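Local coordinates for protein bacteriorhodopsin (Nanosalina sp., PDB 6EYU) that pumps protons inward across the cell membrane as a light-driven, retinal-binding xenorhodopsin of the microbial rhodopsin family, at the interface of chains A and B. Sequence-based numbering; all coordinates share one arbitrary frame. Chains: chain A/B, Bacteriorhodopsin.

The interface of chains A and B. Residues chain A 109, 112-113, 116-117, 132; chain B 50, 54, 57.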
# COMPACT_ATOMS: atom_id res chain seq x y z
N GLY A 109 2.62 9.63 5.48
CA GLY A 109 3.04 8.48 6.27
C GLY A 109 2.61 8.60 7.72
O GLY A 109 2.16 7.63 8.33
N PHE A 112 -1.17 7.82 7.82
CA PHE A 112 -1.46 6.40 7.64
C PHE A 112 -1.09 5.62 8.90
O PHE A 112 -1.89 4.84 9.42
CB PHE A 112 -0.69 5.86 6.44
CG PHE A 112 -0.50 4.37 6.47
CD1 PHE A 112 -1.51 3.52 6.08
CD2 PHE A 112 0.72 3.82 6.84
CE1 PHE A 112 -1.33 2.15 6.08
CE2 PHE A 112 0.91 2.45 6.84
CZ PHE A 112 -0.12 1.62 6.46
N THR A 113 0.10 5.90 9.42
CA THR A 113 0.56 5.29 10.67
C THR A 113 -0.38 5.66 11.81
O THR A 113 -0.71 4.83 12.66
CB THR A 113 1.97 5.80 11.02
OG1 THR A 113 2.82 5.71 9.87
CG2 THR A 113 2.57 4.99 12.16
N ILE A 116 -3.37 3.66 11.82
CA ILE A 116 -3.08 2.28 12.18
C ILE A 116 -2.98 2.11 13.70
O ILE A 116 -3.29 1.04 14.23
CB ILE A 116 -1.77 1.78 11.54
CG1 ILE A 116 -1.93 1.68 10.02
CG2 ILE A 116 -1.40 0.41 12.10
CD1 ILE A 116 -3.18 0.94 9.60
N THR A 117 -2.56 3.16 14.39
CA THR A 117 -2.57 3.16 15.85
C THR A 117 -3.98 2.96 16.37
O THR A 117 -4.22 2.15 17.27
CB THR A 117 -2.00 4.47 16.43
OG1 THR A 117 -2.88 5.56 16.11
CG2 THR A 117 -0.62 4.75 15.87
N VAL A 132 0.47 7.40 20.70
CA VAL A 132 1.37 7.61 19.57
C VAL A 132 0.66 8.35 18.44
O VAL A 132 1.17 9.34 17.91
CB VAL A 132 1.91 6.28 19.03
CG1 VAL A 132 2.57 6.48 17.68
CG2 VAL A 132 2.89 5.66 20.02
N PHE B 50 10.09 6.70 10.42
CA PHE B 50 8.95 5.82 10.20
C PHE B 50 9.35 4.36 10.36
O PHE B 50 8.58 3.56 10.90
CB PHE B 50 8.36 6.05 8.80
CG PHE B 50 7.42 7.22 8.72
CD1 PHE B 50 6.24 7.22 9.43
CD2 PHE B 50 7.79 8.36 8.03
CE1 PHE B 50 5.40 8.32 9.40
CE2 PHE B 50 6.94 9.45 7.97
CZ PHE B 50 5.75 9.44 8.67
N TRP B 54 7.33 2.63 13.04
CA TRP B 54 6.48 1.56 12.54
C TRP B 54 6.79 0.25 13.25
O TRP B 54 5.91 -0.36 13.85
CB TRP B 54 6.67 1.39 11.03
CG TRP B 54 5.75 0.37 10.43
CD1 TRP B 54 6.01 -0.95 10.24
CD2 TRP B 54 4.34 0.54 10.18
NE1 TRP B 54 4.88 -1.61 9.83
CE2 TRP B 54 3.84 -0.72 9.77
CE3 TRP B 54 3.47 1.62 10.26
CZ2 TRP B 54 2.51 -0.91 9.42
CZ3 TRP B 54 2.14 1.43 9.91
CH2 TRP B 54 1.68 0.18 9.49
N LEU B 57 5.64 0.08 16.84
CA LEU B 57 4.20 0.02 17.02
C LEU B 57 3.69 -1.40 16.79
O LEU B 57 2.84 -1.89 17.53
CB LEU B 57 3.50 0.98 16.06
CG LEU B 57 3.38 2.42 16.57
CD1 LEU B 57 3.12 3.37 15.41
CD2 LEU B 57 2.29 2.53 17.62
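A:Gly109, A:Thr113 and B:Phe50 meet where helix 101-124 of chain A faces helix 42-59 of chain B, all with helical backbone angles (A:Gly109 phi/psi -72/-41°), and A:Val132 joins from helix 128-145. Lacking a side chain, A:Gly109 lets the B:Phe50 ring rest on main chain: CZ of the ring lies 3.7 Å from CA of A:Gly109. One turn on, B:Trp54 extends with CG anti to the backbone N (chi1 -176°), which carries the benzo end of its indole against A:Phe112 and A:Ile116, which lie side by side. CE2 of the A:Phe112 ring approaches B:Trp54 CZ3 at 3.5 Å, while A:Ile116 CG1 is 3.9 Å from B:Trp54 CH2. A:Ile116 CG1 also sits over one face of the A:Phe112 ring, near its rim, so the two form a joint surface for the indole. Both branches of A:Thr113 are engaged: the hydroxyl OG1 bonds back to A:Gly109 O at 2.5 Å, from above the carbonyl plane, while also lying against CD1 and CE1 of B:Phe50 (3.7 Å to CE1), and methyl CG2, anti to the backbone N, reaches B:Leu57 CD1 at 3.7 Å and B:Trp54 CE3 at 4.0 Å. A serine at A:Thr113 would probably leave a gap between B:Trp54 and B:Leu57, since this methyl touches both. B:Leu57 meets A:Val132 tip to tip, CD1 to CG1 at 3.9 Å, and both its methyls also touch A:Thr117 CG2. With polar atoms of the two chains beyond bonding reach of each other here, the patch is held by apolar contact, hiding 164 Å² in all. It probably helps join neighbouring protomers of the deposited three-chain assembly within the membrane.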